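Local coordinates for cyclic dimeric GMP binding protein (Pseudomonas fluorescens, PDB 3PJV) that probably binds cyclic di-GMP inside the cell and passes the signal to its periplasmic domain, which in turn would control the periplasmic protease LapG, at residues A[41-46]-A[70-75]; A[77-82]-A[122-127]. All blocks are in the same frame, centred on the assembly; numbering follows the deposited sequence.

Interaction 1. Residues A[41-46]-A[70-75]; sequences MVELLV and VERNGI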
# COMPACT_ATOMS: atom_id res chain seq x y z
N MSE A 41 10.14 -13.56 16.41
CA MSE A 41 10.50 -12.93 15.15
C MSE A 41 9.42 -13.17 14.10
O MSE A 41 9.15 -12.30 13.27
CB MSE A 41 11.84 -13.46 14.63
CG MSE A 41 12.35 -12.71 13.41
SE MSE A 41 12.84 -10.87 13.93
CE MSE A 41 13.73 -11.38 15.54
N VAL A 42 8.82 -14.35 14.13
CA VAL A 42 7.77 -14.65 13.17
C VAL A 42 6.62 -13.68 13.37
O VAL A 42 6.13 -13.06 12.42
CB VAL A 42 7.27 -16.09 13.30
CG1 VAL A 42 5.99 -16.27 12.49
CG2 VAL A 42 8.36 -17.06 12.83
N GLU A 43 6.21 -13.51 14.62
CA GLU A 43 5.14 -12.57 14.92
C GLU A 43 5.53 -11.14 14.54
O GLU A 43 4.71 -10.40 13.99
CB GLU A 43 4.73 -12.65 16.40
CG GLU A 43 3.50 -11.80 16.71
CD GLU A 43 2.91 -12.09 18.07
OE1 GLU A 43 1.89 -11.46 18.42
OE2 GLU A 43 3.46 -12.95 18.79
N LEU A 44 6.77 -10.76 14.80
CA LEU A 44 7.24 -9.42 14.46
C LEU A 44 7.17 -9.16 12.96
O LEU A 44 6.72 -8.10 12.52
CB LEU A 44 8.68 -9.20 14.93
CG LEU A 44 8.86 -8.53 16.28
CD1 LEU A 44 10.21 -7.85 16.33
CD2 LEU A 44 7.75 -7.52 16.50
N LEU A 45 7.65 -10.13 12.19
CA LEU A 45 7.69 -9.99 10.74
C LEU A 45 6.30 -9.94 10.12
O LEU A 45 6.07 -9.20 9.16
CB LEU A 45 8.50 -11.13 10.12
CG LEU A 45 10.00 -10.96 10.36
CD1 LEU A 45 10.75 -12.23 9.96
CD2 LEU A 45 10.53 -9.75 9.60
N VAL A 46 5.37 -10.72 10.66
CA VAL A 46 4.00 -10.67 10.18
C VAL A 46 3.33 -9.34 10.55
O VAL A 46 2.64 -8.73 9.74
CB VAL A 46 3.16 -11.85 10.69
CG1 VAL A 46 1.69 -11.69 10.27
CG2 VAL A 46 3.73 -13.17 10.18
N VAL A 70 0.48 -17.98 13.44
CA VAL A 70 0.14 -16.60 13.75
C VAL A 70 -0.89 -16.13 12.74
O VAL A 70 -0.89 -16.56 11.59
CB VAL A 70 1.38 -15.68 13.73
CG1 VAL A 70 1.90 -15.52 12.33
CG2 VAL A 70 1.05 -14.32 14.34
N GLU A 71 -1.78 -15.27 13.18
CA GLU A 71 -2.72 -14.66 12.23
C GLU A 71 -3.18 -13.28 12.66
O GLU A 71 -3.09 -12.89 13.82
CB GLU A 71 -3.93 -15.56 12.00
CG GLU A 71 -4.86 -15.65 13.17
CD GLU A 71 -6.06 -16.53 12.88
OE1 GLU A 71 -6.62 -16.41 11.77
OE2 GLU A 71 -6.42 -17.35 13.75
N ARG A 72 -3.67 -12.54 11.67
CA ARG A 72 -4.10 -11.18 11.87
C ARG A 72 -5.28 -10.95 10.94
O ARG A 72 -5.27 -11.39 9.79
CB ARG A 72 -2.97 -10.22 11.50
CG ARG A 72 -1.78 -10.22 12.46
CD ARG A 72 -2.15 -9.59 13.78
NE ARG A 72 -1.03 -9.38 14.68
CZ ARG A 72 -0.52 -10.32 15.48
NH1 ARG A 72 -1.03 -11.55 15.46
NH2 ARG A 72 0.50 -10.04 16.28
N ASN A 73 -6.29 -10.25 11.43
CA ASN A 73 -7.47 -9.98 10.64
C ASN A 73 -7.91 -8.56 10.86
O ASN A 73 -7.86 -8.07 11.98
CB ASN A 73 -8.61 -10.92 11.04
CG ASN A 73 -8.45 -12.31 10.49
OD1 ASN A 73 -8.94 -12.62 9.41
ND2 ASN A 73 -7.77 -13.17 11.24
N GLY A 74 -8.30 -7.88 9.78
CA GLY A 74 -9.04 -6.64 9.91
C GLY A 74 -10.44 -6.79 9.33
O GLY A 74 -10.78 -7.83 8.78
N ILE A 75 -11.25 -5.75 9.44
CA ILE A 75 -12.53 -5.76 8.74
C ILE A 75 -12.25 -5.73 7.24
O ILE A 75 -11.45 -4.91 6.76
CB ILE A 75 -13.41 -4.56 9.13
CG1 ILE A 75 -14.28 -4.15 7.94
CG2 ILE A 75 -12.57 -3.40 9.58
CD1 ILE A 75 -14.87 -2.76 8.08

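Interaction 2. Residues A[77-82]-A[122-127]; sequences AVTNVP and KLWQSA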
# COMPACT_ATOMS: atom_id res chain seq x y z
N ALA A 77 -14.62 -5.31 4.88
CA ALA A 77 -15.53 -4.40 4.20
C ALA A 77 -14.91 -3.02 4.06
O ALA A 77 -13.93 -2.69 4.75
CB ALA A 77 -16.86 -4.29 4.96
N VAL A 78 -15.50 -2.21 3.17
CA VAL A 78 -15.10 -0.81 3.03
C VAL A 78 -15.54 -0.01 4.24
O VAL A 78 -16.65 -0.21 4.75
CB VAL A 78 -15.69 -0.17 1.76
CG1 VAL A 78 -15.66 1.36 1.87
CG2 VAL A 78 -14.91 -0.64 0.53
N THR A 79 -14.67 0.87 4.71
CA THR A 79 -15.03 1.79 5.77
C THR A 79 -15.23 3.18 5.17
O THR A 79 -14.31 3.77 4.61
CB THR A 79 -13.93 1.84 6.86
OG1 THR A 79 -13.76 0.53 7.41
CG2 THR A 79 -14.31 2.80 7.97
N ASN A 80 -16.46 3.69 5.27
CA ASN A 80 -16.76 5.06 4.85
C ASN A 80 -16.52 6.03 6.01
O ASN A 80 -17.41 6.26 6.84
CB ASN A 80 -18.20 5.18 4.34
CG ASN A 80 -18.45 4.37 3.07
OD1 ASN A 80 -17.90 4.66 2.01
ND2 ASN A 80 -19.29 3.35 3.18
N VAL A 81 -15.33 6.61 6.07
CA VAL A 81 -14.97 7.51 7.15
C VAL A 81 -15.51 8.91 6.86
O VAL A 81 -15.24 9.45 5.79
CB VAL A 81 -13.43 7.58 7.28
CG1 VAL A 81 -13.02 8.53 8.37
CG2 VAL A 81 -12.86 6.17 7.50
N PRO A 82 -16.27 9.52 7.81
CA PRO A 82 -16.81 10.85 7.51
C PRO A 82 -15.72 11.88 7.31
O PRO A 82 -14.68 11.83 7.97
CB PRO A 82 -17.62 11.20 8.78
CG PRO A 82 -17.91 9.88 9.43
CD PRO A 82 -16.71 9.02 9.12
N LYS A 122 -8.64 2.70 9.96
CA LYS A 122 -8.30 2.06 11.23
C LYS A 122 -8.57 2.97 12.43
O LYS A 122 -9.06 2.53 13.48
CB LYS A 122 -6.85 1.59 11.21
CG LYS A 122 -6.63 0.40 10.29
CD LYS A 122 -5.16 0.20 9.99
CE LYS A 122 -4.34 0.06 11.26
NZ LYS A 122 -2.90 -0.17 10.92
N LEU A 123 -8.25 4.26 12.27
CA LEU A 123 -8.47 5.22 13.34
C LEU A 123 -9.96 5.37 13.63
O LEU A 123 -10.37 5.43 14.79
CB LEU A 123 -7.87 6.58 12.98
CG LEU A 123 -6.35 6.66 13.12
CD1 LEU A 123 -5.82 7.90 12.42
CD2 LEU A 123 -5.95 6.64 14.59
N TRP A 124 -10.76 5.40 12.57
CA TRP A 124 -12.21 5.46 12.70
C TRP A 124 -12.78 4.22 13.40
O TRP A 124 -13.59 4.35 14.31
CB TRP A 124 -12.85 5.67 11.32
CG TRP A 124 -14.34 5.68 11.31
CD1 TRP A 124 -15.17 4.72 10.80
CD2 TRP A 124 -15.20 6.71 11.84
NE1 TRP A 124 -16.49 5.08 10.98
CE2 TRP A 124 -16.53 6.31 11.60
CE3 TRP A 124 -14.97 7.93 12.47
CZ2 TRP A 124 -17.63 7.08 11.99
CZ3 TRP A 124 -16.05 8.70 12.85
CH2 TRP A 124 -17.36 8.27 12.61
N GLN A 125 -12.36 3.03 12.97
CA GLN A 125 -12.80 1.81 13.64
C GLN A 125 -12.50 1.87 15.14
O GLN A 125 -13.33 1.48 15.96
CB GLN A 125 -12.15 0.57 13.02
CG GLN A 125 -12.58 0.35 11.59
CD GLN A 125 -11.63 -0.55 10.83
OE1 GLN A 125 -10.77 -1.21 11.43
NE2 GLN A 125 -11.77 -0.58 9.51
N SER A 126 -11.31 2.36 15.50
CA SER A 126 -10.92 2.49 16.90
C SER A 126 -11.77 3.52 17.62
O SER A 126 -12.10 3.35 18.80
CB SER A 126 -9.45 2.89 17.01
OG SER A 126 -8.60 1.82 16.68
N ALA A 127 -12.12 4.60 16.92
CA ALA A 127 -12.97 5.64 17.47
C ALA A 127 -14.37 5.13 17.80
O ALA A 127 -14.98 5.54 18.79
CB ALA A 127 -13.07 6.82 16.49

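Interaction 1. Residues A[41-46]-A[70-75]
Val46 and Val70 meet across the packing of helix 39-50 on a two-stranded antiparallel hairpin, strands 55-62 and 68-73, within the LapD/MoxY periplasmic domain. The axis of helix 41-46 comes within 9.1 Å of that of strand 70-73, and the two run in roughly the same direction.

The apolar part centres on Val70. Its CG1 stands between its own backbone N and carbonyl carbon (chi1 69°), and this is the methyl that both helix valines meet: Val46 CG2 lies 3.7 Å from Val70 CG1, whereas Val42 CG1 is more distant from that same atom, at 4.2 Å. In each pair the side chains run past one another, pointing opposite ways. Val46 CG1 comes only loosely near the stem of Arg72, 4.4 Å from Arg72 CG. Strand 55-62 extends this apolar patch, with Ile58 and Val60 against Val46, and Val42 packs on Leu32 of helix 6-32.

The polar part is a salt bridge at the more exposed margin. Glu43, its chain stretched out past CG, brings OE1 to 2.9 Å from Arg72 NH2, with an N-H...O angle of 156°. The carboxylate takes this bond on its anti lone pair; OE1 lies at the guanidinium edge, near its plane, and the carboxylate is turned 84° to it. Only OE1 engages Arg72, in a single-oxygen rather than bidentate bridge. The stem of Glu43 adds to the contact, Glu43 CG being 3.5 Å from Arg72 NH2. A weak bond from NH2 to Ser47 OG gives the same nitrogen a second partner on the helix.

The guanidinium is also tethered to its own strand, which should limit its rotation: Arg72 NH1 donates to Glu71 O at 3.0 Å, from above the carbonyl plane.

Interaction 2. Residues A[77-82]-A[122-127]
Pro82 lies over the indole of Trp124, a proline-tryptophan CH-pi contact that joins the irregular segment 77-82 to helix 117-128. Pro82 CD is 3.5 Å from the centroid of the six-membered ring and 8° off its normal, which places it over the face of that ring. Pro82 CG follows toward the far end of the ring, 3.6 Å from Trp124 CH2. Chi1 of Trp124 (177°) sets CG anti to the backbone N, and chi2 then turns the ring.

Packing is tight nearer the backbone too. Val81 CG2 rests 3.9 Å from Trp124 CB, and Thr79 CG2 approaches the pyrrole part obliquely, 3.5 Å from Trp124 CD1. Phe85 of helix 83-89 adds an edge-to-face partner for the indole, while Val81 also packs on Val78 of the second subunit. An alanine in place of Trp124 would retain the touch of CB on Val81 but would probably leave Pro82 and the Thr79 methyl without their aromatic partner, opening a gap between loop and helix.

The looser side is that of the exposed Asn80, whose side chain starts away from the helix. Elsewhere, a partly exposed glutamine is linked to a buried threonine: the one hydrogen bond across the segments runs from NE2 of Gln125 to OG1 of Thr79, at 3.1 Å with an N-H...O angle of 154°, the hydroxyl oxygen lying almost in the amide plane.

In the fold
Followed from the N terminus, the chain passes through helix 6-32 before reaching helix 39-50. Interaction 1 then closes a loop of 23 intervening residues that contains strand 55-62, so it ties that helix to the second strand of the hairpin. Interaction 2 opens just afterwards, segment 77-82 starting two residues beyond Ile75, and closes a longer loop of 39 residues holding helix 83-89 and the hairpin of strands 96-102 and 105-114, which brings helix 117-128 back to the loop between strand 68-73 and helix 83-89. The two loops follow in series and neither nest nor cross. The centres of the two contacts lie about 20 Å apart.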